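Uncharacterized protein (Bacteroides eggerthii DSM 20697, PDB 4ECO) is of unknown function but, as a leucine-rich repeat protein, probably binds a protein partner along its curved solenoid. Local coordinates at residues Q308-G313 with G333-L338; N316-P321 with Y339-G344; D294-A299 with E323-K328; T252-Y257 with K270-M275. All coordinates share one frame; numbering follows the deposited sequence.

Contact 1: Q308-G313 with G333-L338; sequences QIIYIG and GMLECL
The ring of Tyr311 has Glu336 CG at its edge, in plane, 3.7 Å from CD1, while CG2 of Ile309, two residues earlier on the same face of the strand, sits over one ring face, toward the rim. Met334, a selenomethionine, bends at its last torsion (chi3 63°) and brings CE within 3.5 Å of Tyr311 OH, approaching obliquely. That hydroxyl is hydrogen-bonded to the backbone O of Arg142. Ring and carboxylate planes of Tyr311 and Glu336 stand 40° apart. Glu336 CG lies between the backbone N and the carbonyl carbon (chi1 80°) and the chain bends at chi2; the carboxylate meets two N-H groups just past the strands. OE2 takes that of Gly313 at 2.9 Å, from above the carboxylate plane, and OE1 that of Leu338. An alanine at Glu336 would probably leave these two N-H groups without their acceptor and the Tyr311 ring edge without its cover. Strands 309-311 and 334-336 are adjacent rungs of the parallel sheet of the leucine-rich repeat solenoid. Ile310 N donates to Met334 O, Glu336 N to Ile310 O and Ile312 N to Glu336 O, and at the start of the pair Gln308 O accepts from both Gly333 N and Met334 N. Ile310 and Leu335 point to the sheet face opposite Tyr311, into the solenoid core, side by side with CG2 and CD1 3.9 Å apart; Trp295 of helix 288-300 packs on both. Beyond the strands, Ile312 CG2 lies 3.8 Å from Cys337 SG.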
loop_
_atom_site.group_PDB
_atom_site.type_symbol
_atom_site.label_atom_id
_atom_site.label_comp_id
_atom_site.label_asym_id
_atom_site.label_seq_id
_atom_site.Cartn_x
_atom_site.Cartn_y
_atom_site.Cartn_z
ATOM N N GLN A 308 -5.304 15.896 6.133
ATOM C CA GLN A 308 -6.076 14.655 6.210
ATOM C C GLN A 308 -5.304 13.452 5.668
ATOM O O GLN A 308 -5.573 12.330 6.102
ATOM C CB GLN A 308 -7.401 14.808 5.423
ATOM C CG GLN A 308 -8.393 15.761 6.089
ATOM C CD GLN A 308 -9.667 16.029 5.316
ATOM O OE1 GLN A 308 -9.742 15.911 4.097
ATOM N NE2 GLN A 308 -10.685 16.512 6.015
ATOM N N ILE A 309 -4.393 13.676 4.682
ATOM C CA ILE A 309 -3.608 12.619 4.017
ATOM C C ILE A 309 -2.145 13.019 3.970
ATOM O O ILE A 309 -1.832 14.110 3.523
ATOM C CB ILE A 309 -4.146 12.314 2.579
ATOM C CG1 ILE A 309 -5.684 12.116 2.567
ATOM C CG2 ILE A 309 -3.409 11.122 1.942
ATOM C CD1 ILE A 309 -6.343 12.330 1.236
ATOM N N ILE A 310 -1.257 12.118 4.397
ATOM C CA ILE A 310 0.192 12.308 4.354
ATOM C C ILE A 310 0.841 11.131 3.605
ATOM O O ILE A 310 0.731 9.979 4.035
ATOM C CB ILE A 310 0.828 12.483 5.776
ATOM C CG1 ILE A 310 0.240 13.700 6.534
ATOM C CG2 ILE A 310 2.352 12.591 5.667
ATOM C CD1 ILE A 310 0.726 13.926 7.964
ATOM N N TYR A 311 1.500 11.424 2.486
ATOM C CA TYR A 311 2.302 10.447 1.755
ATOM C C TYR A 311 3.748 10.841 2.032
ATOM O O TYR A 311 4.188 11.885 1.530
ATOM C CB TYR A 311 1.962 10.388 0.241
ATOM C CG TYR A 311 0.562 9.939 -0.113
ATOM C CD1 TYR A 311 0.149 8.627 0.114
ATOM C CD2 TYR A 311 -0.332 10.803 -0.741
ATOM C CE1 TYR A 311 -1.136 8.203 -0.225
ATOM C CE2 TYR A 311 -1.603 10.379 -1.120
ATOM C CZ TYR A 311 -2.003 9.077 -0.860
ATOM O OH TYR A 311 -3.252 8.645 -1.244
ATOM N N ILE A 312 4.452 10.101 2.918
ATOM C CA ILE A 312 5.810 10.514 3.274
ATOM C C ILE A 312 6.792 9.300 3.158
ATOM O O ILE A 312 7.897 9.323 3.729
ATOM C CB ILE A 312 5.835 11.220 4.676
ATOM C CG1 ILE A 312 7.162 11.964 4.931
ATOM C CG2 ILE A 312 5.411 10.306 5.838
ATOM C CD1 ILE A 312 7.056 13.225 5.751
ATOM N N GLY A 313 6.409 8.308 2.345
ATOM C CA GLY A 313 7.248 7.142 2.076
ATOM C C GLY A 313 8.495 7.473 1.269
ATOM O O GLY A 313 8.604 8.574 0.714
ATOM N N GLY A 333 -6.229 11.277 8.608
ATOM C CA GLY A 333 -6.903 10.016 8.318
ATOM C C GLY A 333 -6.090 8.995 7.546
ATOM O O GLY A 333 -6.431 7.802 7.526
HETATM N N MSE A 334 -5.018 9.446 6.881
HETATM C CA MSE A 334 -4.168 8.541 6.093
HETATM C C MSE A 334 -2.700 8.874 6.292
HETATM O O MSE A 334 -2.287 10.032 6.136
HETATM C CB MSE A 334 -4.514 8.596 4.608
HETATM C CG MSE A 334 -5.831 7.922 4.255
HETATM SE SE MSE A 334 -6.291 8.154 2.363
HETATM C CE MSE A 334 -4.740 7.190 1.528
ATOM N N LEU A 335 -1.913 7.841 6.671
ATOM C CA LEU A 335 -0.475 7.988 6.862
ATOM C C LEU A 335 0.245 6.789 6.294
ATOM O O LEU A 335 -0.138 5.639 6.596
ATOM C CB LEU A 335 -0.131 8.179 8.346
ATOM C CG LEU A 335 1.340 8.315 8.719
ATOM C CD1 LEU A 335 1.977 9.591 8.094
ATOM C CD2 LEU A 335 1.499 8.291 10.215
ATOM N N GLU A 336 1.266 7.054 5.449
ATOM C CA GLU A 336 2.116 6.000 4.900
ATOM C C GLU A 336 3.566 6.489 5.030
ATOM O O GLU A 336 3.864 7.649 4.704
ATOM C CB GLU A 336 1.720 5.543 3.460
ATOM C CG GLU A 336 2.152 6.393 2.259
ATOM C CD GLU A 336 3.602 6.301 1.809
ATOM O OE1 GLU A 336 4.293 5.332 2.194
ATOM O OE2 GLU A 336 4.046 7.199 1.060
ATOM N N CYS A 337 4.446 5.615 5.581
ATOM C CA CYS A 337 5.876 5.876 5.790
ATOM C C CYS A 337 6.712 4.716 5.238
ATOM O O CYS A 337 7.770 4.407 5.796
ATOM C CB CYS A 337 6.194 6.122 7.263
ATOM S SG CYS A 337 5.102 7.297 8.079
ATOM N N LEU A 338 6.248 4.080 4.151
ATOM C CA LEU A 338 6.978 3.001 3.497
ATOM C C LEU A 338 8.410 3.399 3.192
ATOM O O LEU A 338 8.650 4.518 2.746
ATOM C CB LEU A 338 6.290 2.616 2.189
ATOM C CG LEU A 338 5.041 1.763 2.278
ATOM C CD1 LEU A 338 4.211 1.928 1.023
ATOM C CD2 LEU A 338 5.396 0.308 2.416
#

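Contact 2: N316-P321 with Y339-G344; sequences NLKTFP and YNQLEG
Leu317 and Asn340 lie side by side and point the same way, and Asn340 OD1 reaches back to the Leu317 backbone. It receives the N-H of Leu317 at 3.1 Å, in the carbonyl plane and on a lone pair, while Leu317 CB rests 3.3 Å from the same oxygen. The other end of that amide, ND2, bonds to the carbonyls of Cys337 and Ile312, so the buried side chain ties together three pieces of backbone. Asn316 and Gln341 also run alongside each other, amide planes 88° apart, with Gln341 OE1 3.8 Å from Asn316 CB; ND2 of Asn316 is spent on the carbonyls of Ile286 and Arg284. Lys318 and Glu343 form a third such pair, but Lys318 NZ stays 6.0 Å from Glu343 OE2, and the lysine makes its salt bridge with Glu289. Glu343 CG, between its backbone N and carbonyl carbon (chi1 62°), lies 3.5 Å from Lys318 O. Phe320 and Leu342 instead meet at a slant: both leucine methyls, CD1 and CD2, lie 3.7 Å from Phe320 CE1, and CD2 also meets Leu317 CB at 3.8 Å. The backbones are joined by Gln341 N to Leu317 O and by a nearly straight bond from Glu343 N to Lys318 O (2.9 Å, 170° at the hydrogen). The asparagine followed two residues later by an inward leucine, Asn315 and Leu317, then Asn340 and Leu342, is the N-x-L end of the leucine-rich repeat consensus, whose stacked asparagines form the solenoid's asparagine ladder.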
loop_
_atom_site.group_PDB
_atom_site.type_symbol
_atom_site.label_atom_id
_atom_site.label_comp_id
_atom_site.label_asym_id
_atom_site.label_seq_id
_atom_site.Cartn_x
_atom_site.Cartn_y
_atom_site.Cartn_z
ATOM N N ASN A 316 13.957 9.549 4.683
ATOM C CA ASN A 316 14.984 9.172 5.636
ATOM C C ASN A 316 14.571 9.339 7.111
ATOM O O ASN A 316 15.463 9.295 7.979
ATOM C CB ASN A 316 16.225 10.013 5.373
ATOM C CG ASN A 316 16.795 9.882 3.988
ATOM O OD1 ASN A 316 17.073 8.781 3.465
ATOM N ND2 ASN A 316 17.005 11.023 3.372
ATOM N N LEU A 317 13.256 9.492 7.415
ATOM C CA LEU A 317 12.759 9.681 8.786
ATOM C C LEU A 317 13.267 8.626 9.758
ATOM O O LEU A 317 13.123 7.440 9.471
ATOM C CB LEU A 317 11.228 9.651 8.837
ATOM C CG LEU A 317 10.455 10.768 8.186
ATOM C CD1 LEU A 317 8.976 10.371 8.048
ATOM C CD2 LEU A 317 10.622 12.066 8.964
ATOM N N LYS A 318 13.851 9.042 10.898
ATOM C CA LYS A 318 14.298 8.094 11.930
ATOM C C LYS A 318 13.235 7.998 13.022
ATOM O O LYS A 318 13.184 7.009 13.735
ATOM C CB LYS A 318 15.674 8.463 12.512
ATOM C CG LYS A 318 16.833 7.978 11.650
ATOM C CD LYS A 318 18.124 8.590 12.130
ATOM C CE LYS A 318 19.219 8.501 11.099
ATOM N NZ LYS A 318 20.286 9.518 11.352
ATOM N N THR A 319 12.356 9.005 13.109
ATOM C CA THR A 319 11.237 9.063 14.062
ATOM C C THR A 319 10.239 10.122 13.570
ATOM O O THR A 319 10.517 10.839 12.611
ATOM C CB THR A 319 11.727 9.347 15.525
ATOM O OG1 THR A 319 10.693 9.045 16.480
ATOM C CG2 THR A 319 12.229 10.769 15.721
ATOM N N PHE A 320 9.085 10.204 14.245
ATOM C CA PHE A 320 8.012 11.165 14.007
ATOM C C PHE A 320 8.213 12.387 14.855
ATOM O O PHE A 320 8.882 12.274 15.890
ATOM C CB PHE A 320 6.639 10.536 14.386
ATOM C CG PHE A 320 6.070 9.425 13.540
ATOM C CD1 PHE A 320 6.689 9.037 12.356
ATOM C CD2 PHE A 320 4.894 8.789 13.908
ATOM C CE1 PHE A 320 6.148 8.031 11.566
ATOM C CE2 PHE A 320 4.357 7.776 13.117
ATOM C CZ PHE A 320 4.988 7.405 11.949
ATOM N N PRO A 321 7.528 13.526 14.549
ATOM C CA PRO A 321 7.551 14.672 15.475
ATOM C C PRO A 321 6.989 14.297 16.866
ATOM O O PRO A 321 6.318 13.258 17.015
ATOM C CB PRO A 321 6.637 15.683 14.776
ATOM C CG PRO A 321 6.684 15.302 13.343
ATOM C CD PRO A 321 6.663 13.824 13.388
ATOM N N TYR A 339 9.358 2.509 3.460
ATOM C CA TYR A 339 10.774 2.668 3.160
ATOM C C TYR A 339 11.338 3.975 3.702
ATOM O O TYR A 339 11.738 4.874 2.953
ATOM C CB TYR A 339 11.038 2.565 1.644
ATOM C CG TYR A 339 10.459 1.326 1.009
ATOM C CD1 TYR A 339 11.145 0.119 1.040
ATOM C CD2 TYR A 339 9.228 1.359 0.371
ATOM C CE1 TYR A 339 10.621 -1.027 0.437
ATOM C CE2 TYR A 339 8.693 0.220 -0.233
ATOM C CZ TYR A 339 9.398 -0.970 -0.204
ATOM O OH TYR A 339 8.875 -2.089 -0.812
ATOM N N ASN A 340 11.369 4.063 5.022
ATOM C CA ASN A 340 11.988 5.155 5.760
ATOM C C ASN A 340 13.061 4.504 6.634
ATOM O O ASN A 340 13.453 3.371 6.348
ATOM C CB ASN A 340 10.945 5.975 6.550
ATOM C CG ASN A 340 10.366 7.156 5.801
ATOM O OD1 ASN A 340 10.899 8.270 5.859
ATOM N ND2 ASN A 340 9.220 6.960 5.148
ATOM N N GLN A 341 13.515 5.170 7.693
ATOM C CA GLN A 341 14.512 4.611 8.595
ATOM C C GLN A 341 13.995 4.651 10.020
ATOM O O GLN A 341 14.788 4.817 10.958
ATOM C CB GLN A 341 15.804 5.418 8.483
ATOM C CG GLN A 341 16.650 5.182 7.254
ATOM C CD GLN A 341 17.935 5.949 7.466
ATOM O OE1 GLN A 341 18.015 7.147 7.172
ATOM N NE2 GLN A 341 18.929 5.313 8.109
ATOM N N LEU A 342 12.648 4.593 10.173
ATOM C CA LEU A 342 11.963 4.702 11.463
ATOM C C LEU A 342 12.483 3.637 12.412
ATOM O O LEU A 342 12.461 2.455 12.083
ATOM C CB LEU A 342 10.429 4.605 11.313
ATOM C CG LEU A 342 9.704 5.689 10.493
ATOM C CD1 LEU A 342 8.277 5.306 10.285
ATOM C CD2 LEU A 342 9.731 7.026 11.181
ATOM N N GLU A 343 13.035 4.073 13.546
ATOM C CA GLU A 343 13.636 3.199 14.554
ATOM C C GLU A 343 13.001 3.416 15.937
ATOM O O GLU A 343 12.505 4.521 16.226
ATOM C CB GLU A 343 15.162 3.431 14.631
ATOM C CG GLU A 343 15.552 4.843 15.048
ATOM C CD GLU A 343 17.006 5.247 14.925
ATOM O OE1 GLU A 343 17.786 4.521 14.267
ATOM O OE2 GLU A 343 17.351 6.329 15.453
ATOM N N GLY A 344 13.051 2.357 16.764
ATOM C CA GLY A 344 12.599 2.349 18.147
ATOM C C GLY A 344 11.110 2.450 18.345
ATOM O O GLY A 344 10.329 2.015 17.484
#

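Contact 3: D294-A299 with E323-K328; sequences DWQALA and ETSLQK
The helical, convex side of the leucine-rich repeat solenoid supplies this contact, where helix 288-300 meets the short helix 323-326, which follows strand 309-311. Ala299 points at Ser325, and its CB lies 3.3 Å from the Ser325 carbonyl O. Beside it, Gln296 sends its chain out with CG anti to the backbone N (chi1 -163°), and CG comes within 3.4 Å of Ser325 OG. The serine hydroxyl is hydrogen-bonded to Asp300 OD1, and Gln296 OE1 is held by Lys292 NZ and by Val322 N, just ahead of the short helix. An alanine at Gln296 would probably leave the N-H of Val322 without this acceptor and open a gap beside Ser325 OG. These helical segments lie on the convex side, behind the parallel strands. On their inward side, Leu326 CD2 lies over one face of the Trp295 indole, 3.9 Å above its plane and offset toward the rim. The extended Lys328 chain passes the Ala299 carbonyl, with CD 3.4 Å from Ala299 O, and its NZ forms a salt bridge with Asp300. No hydrogen bond runs directly between 294-299 and 323-328.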
loop_
_atom_site.group_PDB
_atom_site.type_symbol
_atom_site.label_atom_id
_atom_site.label_comp_id
_atom_site.label_asym_id
_atom_site.label_seq_id
_atom_site.Cartn_x
_atom_site.Cartn_y
_atom_site.Cartn_z
ATOM N N ASP A 294 10.366 19.598 9.551
ATOM C CA ASP A 294 9.418 20.188 8.591
ATOM C C ASP A 294 7.999 19.655 8.856
ATOM O O ASP A 294 7.047 20.452 8.855
ATOM C CB ASP A 294 9.835 19.929 7.130
ATOM C CG ASP A 294 11.100 20.640 6.671
ATOM O OD1 ASP A 294 11.265 21.856 6.999
ATOM O OD2 ASP A 294 11.878 20.026 5.904
ATOM N N TRP A 295 7.866 18.321 9.120
ATOM C CA TRP A 295 6.586 17.687 9.478
ATOM C C TRP A 295 6.064 18.326 10.777
ATOM O O TRP A 295 4.897 18.750 10.800
ATOM C CB TRP A 295 6.734 16.157 9.613
ATOM C CG TRP A 295 5.475 15.370 9.914
ATOM C CD1 TRP A 295 4.227 15.860 10.171
ATOM C CD2 TRP A 295 5.371 13.932 10.041
ATOM N NE1 TRP A 295 3.349 14.824 10.432
ATOM C CE2 TRP A 295 4.025 13.634 10.368
ATOM C CE3 TRP A 295 6.287 12.866 9.915
ATOM C CZ2 TRP A 295 3.574 12.317 10.571
ATOM C CZ3 TRP A 295 5.835 11.566 10.092
ATOM C CH2 TRP A 295 4.495 11.301 10.419
ATOM N N GLN A 296 6.950 18.481 11.810
ATOM C CA GLN A 296 6.579 19.066 13.098
ATOM C C GLN A 296 6.024 20.453 12.905
ATOM O O GLN A 296 4.972 20.777 13.465
ATOM C CB GLN A 296 7.762 19.091 14.081
ATOM C CG GLN A 296 7.312 19.313 15.529
ATOM C CD GLN A 296 8.317 18.881 16.575
ATOM O OE1 GLN A 296 8.670 17.695 16.739
ATOM N NE2 GLN A 296 8.708 19.835 17.378
ATOM N N ALA A 297 6.722 21.253 12.073
ATOM C CA ALA A 297 6.377 22.631 11.734
ATOM C C ALA A 297 4.977 22.701 11.114
ATOM O O ALA A 297 4.204 23.597 11.464
ATOM C CB ALA A 297 7.410 23.200 10.782
ATOM N N LEU A 298 4.643 21.721 10.231
ATOM C CA LEU A 298 3.334 21.622 9.593
ATOM C C LEU A 298 2.240 21.375 10.648
ATOM O O LEU A 298 1.243 22.103 10.649
ATOM C CB LEU A 298 3.321 20.530 8.517
ATOM C CG LEU A 298 3.971 20.899 7.185
ATOM C CD1 LEU A 298 4.268 19.673 6.365
ATOM C CD2 LEU A 298 3.117 21.861 6.409
ATOM N N ALA A 299 2.466 20.422 11.580
ATOM C CA ALA A 299 1.546 20.097 12.686
ATOM C C ALA A 299 1.325 21.304 13.625
ATOM O O ALA A 299 0.196 21.537 14.090
ATOM C CB ALA A 299 2.096 18.930 13.481
ATOM N N GLU A 323 4.831 13.900 20.326
ATOM C CA GLU A 323 3.425 13.540 20.557
ATOM C C GLU A 323 2.519 14.780 20.600
ATOM O O GLU A 323 1.463 14.765 19.968
ATOM C CB GLU A 323 3.257 12.734 21.865
ATOM C CG GLU A 323 4.022 11.415 21.913
ATOM C CD GLU A 323 3.396 10.283 22.712
ATOM O OE1 GLU A 323 2.336 10.500 23.346
ATOM O OE2 GLU A 323 3.950 9.163 22.667
ATOM N N THR A 324 2.935 15.854 21.338
ATOM C CA THR A 324 2.169 17.107 21.521
ATOM C C THR A 324 1.903 17.841 20.169
ATOM O O THR A 324 0.918 18.581 20.049
ATOM C CB THR A 324 2.878 18.053 22.518
ATOM O OG1 THR A 324 4.052 18.590 21.922
ATOM C CG2 THR A 324 3.232 17.381 23.837
ATOM N N SER A 325 2.780 17.639 19.172
ATOM C CA SER A 325 2.633 18.239 17.853
ATOM C C SER A 325 1.724 17.366 17.013
ATOM O O SER A 325 0.840 17.889 16.341
ATOM C CB SER A 325 3.992 18.430 17.192
ATOM O OG SER A 325 4.741 19.459 17.822
ATOM N N LEU A 326 1.903 16.022 17.094
ATOM C CA LEU A 326 1.094 15.023 16.391
ATOM C C LEU A 326 -0.388 15.123 16.795
ATOM O O LEU A 326 -1.251 15.055 15.923
ATOM C CB LEU A 326 1.619 13.595 16.651
ATOM C CG LEU A 326 2.996 13.200 16.089
ATOM C CD1 LEU A 326 3.230 11.716 16.235
ATOM C CD2 LEU A 326 3.120 13.536 14.638
ATOM N N GLN A 327 -0.671 15.313 18.101
ATOM C CA GLN A 327 -2.014 15.437 18.690
ATOM C C GLN A 327 -2.865 16.529 18.025
ATOM O O GLN A 327 -4.098 16.435 18.045
ATOM C CB GLN A 327 -1.914 15.773 20.191
ATOM C CG GLN A 327 -1.440 14.663 21.139
ATOM C CD GLN A 327 -1.050 15.218 22.508
ATOM O OE1 GLN A 327 -1.074 16.439 22.767
ATOM N NE2 GLN A 327 -0.656 14.329 23.415
ATOM N N LYS A 328 -2.203 17.586 17.495
ATOM C CA LYS A 328 -2.832 18.745 16.855
ATOM C C LYS A 328 -3.485 18.384 15.519
ATOM O O LYS A 328 -4.463 19.016 15.131
ATOM C CB LYS A 328 -1.812 19.871 16.616
ATOM C CG LYS A 328 -1.033 20.323 17.835
ATOM C CD LYS A 328 -0.057 21.447 17.490
ATOM C CE LYS A 328 0.623 21.995 18.721
ATOM N NZ LYS A 328 1.554 23.099 18.389
#

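Contact 4: T252-Y257 with K270-M275; sequences TDVEVY and KALPEM
Val254 and Leu272 reach toward each other tip to tip inside a leucine-rich repeat turn, where strand 253-257 is followed by a loop that returns to the next strand, 277-279. The apolar contacts come first. Val254 CG2 meets Leu272 CD1 at 3.9 Å. The selenomethionine Met275 crosses Val254 at about a right angle and lays its SE 3.8 Å from Val254 CB and 4.1 Å from CG2. With CG anti to the backbone N (chi1 180°), the Met275 chain sets out extended before it bends at chi3. The valine is thus met by two residues of the returning loop; Val254, Leu272 and Met275 are all buried, and Leu269 also touches the valine.

The remaining contacts involve backbone atoms and the Thr252 methyl. Thr252 CA and CG2 both lie 3.8 Å from Glu274 O, and Thr252 O is 3.8 Å from Met275 C; no hydrogen bond links 252-257 to 270-275 directly. The Thr252 backbone pairs instead with Gln276 and Leu277, just beyond the loop.

The polar side-chain bonds centre on Asp253, which points to the strand face opposite Val254. It forms a salt bridge through OD2 with Arg142 NE. Its other oxygen is gripped from Thr252, the residue just before the strand: Thr252 OG1 donates to Asp253 OD1 at 2.7 Å, nearly along the C-O axis.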
loop_
_atom_site.group_PDB
_atom_site.type_symbol
_atom_site.label_atom_id
_atom_site.label_comp_id
_atom_site.label_asym_id
_atom_site.label_seq_id
_atom_site.Cartn_x
_atom_site.Cartn_y
_atom_site.Cartn_z
ATOM N N THR A 252 -6.145 22.530 -1.501
ATOM C CA THR A 252 -6.313 21.361 -0.625
ATOM C C THR A 252 -5.359 20.214 -0.949
ATOM O O THR A 252 -5.081 19.394 -0.077
ATOM C CB THR A 252 -7.765 20.815 -0.717
ATOM O OG1 THR A 252 -8.061 20.321 -2.034
ATOM C CG2 THR A 252 -8.801 21.834 -0.296
ATOM N N ASP A 253 -4.900 20.117 -2.202
ATOM C CA ASP A 253 -4.018 19.017 -2.606
ATOM C C ASP A 253 -2.703 19.539 -3.141
ATOM O O ASP A 253 -2.684 20.189 -4.179
ATOM C CB ASP A 253 -4.700 18.131 -3.654
ATOM C CG ASP A 253 -5.923 17.394 -3.158
ATOM O OD1 ASP A 253 -6.929 18.061 -2.838
ATOM O OD2 ASP A 253 -5.896 16.153 -3.147
ATOM N N VAL A 254 -1.604 19.278 -2.410
ATOM C CA VAL A 254 -0.255 19.714 -2.788
ATOM C C VAL A 254 0.684 18.508 -2.808
ATOM O O VAL A 254 0.659 17.682 -1.892
ATOM C CB VAL A 254 0.286 20.846 -1.881
ATOM C CG1 VAL A 254 1.718 21.185 -2.233
ATOM C CG2 VAL A 254 -0.587 22.097 -1.976
ATOM N N GLU A 255 1.509 18.411 -3.867
ATOM C CA GLU A 255 2.506 17.350 -4.020
ATOM C C GLU A 255 3.864 17.941 -4.428
ATOM O O GLU A 255 3.943 18.745 -5.366
ATOM C CB GLU A 255 2.042 16.311 -5.032
ATOM C CG GLU A 255 3.136 15.319 -5.391
ATOM C CD GLU A 255 2.732 14.140 -6.249
ATOM O OE1 GLU A 255 2.015 13.251 -5.743
ATOM O OE2 GLU A 255 3.169 14.083 -7.417
ATOM N N VAL A 256 4.916 17.569 -3.675
ATOM C CA VAL A 256 6.336 17.889 -3.911
ATOM C C VAL A 256 7.046 16.537 -3.845
ATOM O O VAL A 256 7.474 16.100 -2.780
ATOM C CB VAL A 256 6.918 18.949 -2.949
ATOM C CG1 VAL A 256 8.230 19.492 -3.500
ATOM C CG2 VAL A 256 5.932 20.086 -2.701
ATOM N N TYR A 257 7.054 15.823 -4.967
ATOM C CA TYR A 257 7.492 14.432 -5.027
ATOM C C TYR A 257 8.780 14.245 -5.786
ATOM O O TYR A 257 8.939 14.772 -6.882
ATOM C CB TYR A 257 6.372 13.613 -5.713
ATOM C CG TYR A 257 6.696 12.174 -6.042
ATOM C CD1 TYR A 257 6.437 11.156 -5.131
ATOM C CD2 TYR A 257 7.138 11.812 -7.314
ATOM C CE1 TYR A 257 6.669 9.820 -5.455
ATOM C CE2 TYR A 257 7.403 10.482 -7.638
ATOM C CZ TYR A 257 7.149 9.486 -6.712
ATOM O OH TYR A 257 7.375 8.166 -7.033
ATOM N N LYS A 270 3.768 25.217 5.059
ATOM C CA LYS A 270 3.263 25.564 6.403
ATOM C C LYS A 270 2.477 26.901 6.407
ATOM O O LYS A 270 1.664 27.134 7.315
ATOM C CB LYS A 270 4.385 25.601 7.450
ATOM C CG LYS A 270 5.500 26.583 7.182
ATOM C CD LYS A 270 6.600 26.387 8.197
ATOM C CE LYS A 270 7.703 27.392 8.055
ATOM N NZ LYS A 270 8.806 27.089 8.997
ATOM N N ALA A 271 2.678 27.730 5.374
ATOM C CA ALA A 271 2.006 29.015 5.206
ATOM C C ALA A 271 0.584 28.858 4.608
ATOM O O ALA A 271 -0.155 29.839 4.582
ATOM C CB ALA A 271 2.846 29.932 4.315
ATOM N N LEU A 272 0.192 27.656 4.147
ATOM C CA LEU A 272 -1.125 27.433 3.532
ATOM C C LEU A 272 -2.241 27.312 4.587
ATOM O O LEU A 272 -2.024 26.748 5.665
ATOM C CB LEU A 272 -1.124 26.185 2.619
ATOM C CG LEU A 272 -0.229 26.237 1.352
ATOM C CD1 LEU A 272 -0.168 24.893 0.690
ATOM C CD2 LEU A 272 -0.695 27.300 0.339
ATOM N N PRO A 273 -3.452 27.840 4.308
ATOM C CA PRO A 273 -4.512 27.775 5.334
ATOM C C PRO A 273 -5.398 26.508 5.296
ATOM O O PRO A 273 -5.962 26.153 6.335
ATOM C CB PRO A 273 -5.368 29.008 5.017
ATOM C CG PRO A 273 -5.181 29.255 3.536
ATOM C CD PRO A 273 -3.898 28.600 3.112
ATOM N N GLU A 274 -5.561 25.857 4.113
ATOM C CA GLU A 274 -6.533 24.775 3.993
ATOM C C GLU A 274 -6.020 23.489 3.318
ATOM O O GLU A 274 -6.852 22.681 2.876
ATOM C CB GLU A 274 -7.748 25.303 3.190
ATOM C CG GLU A 274 -8.573 26.377 3.894
ATOM C CD GLU A 274 -9.365 25.933 5.111
ATOM O OE1 GLU A 274 -9.638 24.714 5.246
ATOM O OE2 GLU A 274 -9.745 26.820 5.912
HETATM N N MSE A 275 -4.694 23.248 3.302
HETATM C CA MSE A 275 -4.129 22.032 2.669
HETATM C C MSE A 275 -4.627 20.771 3.400
HETATM O O MSE A 275 -4.611 20.746 4.627
HETATM C CB MSE A 275 -2.586 22.097 2.650
HETATM C CG MSE A 275 -1.921 20.875 2.013
HETATM SE SE MSE A 275 0.000 21.064 1.907
HETATM C CE MSE A 275 0.426 21.286 3.747
#

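In the fold
Along the chain contact 4 comes first and closes before the others open; the segments of contacts 1, 2 and 3 then alternate, as expected for elements that recur along a solenoid. Contact 1 takes the parallel strands, contact 2 the loops that follow them, and contact 3 the helices on the outer side, their centres about 13 to 15 Å from one another. Trp295 of contact 3 joins strands, following loops and helix 288-300, packing against Ile310 and Leu335 of contact 1 and Phe320 of contact 2. Contact 4 joins strand 253-257 to the loop leading to strand 277-279, which pairs with 309-311; Leu298 of contact 3 continues the packing to it through Met275.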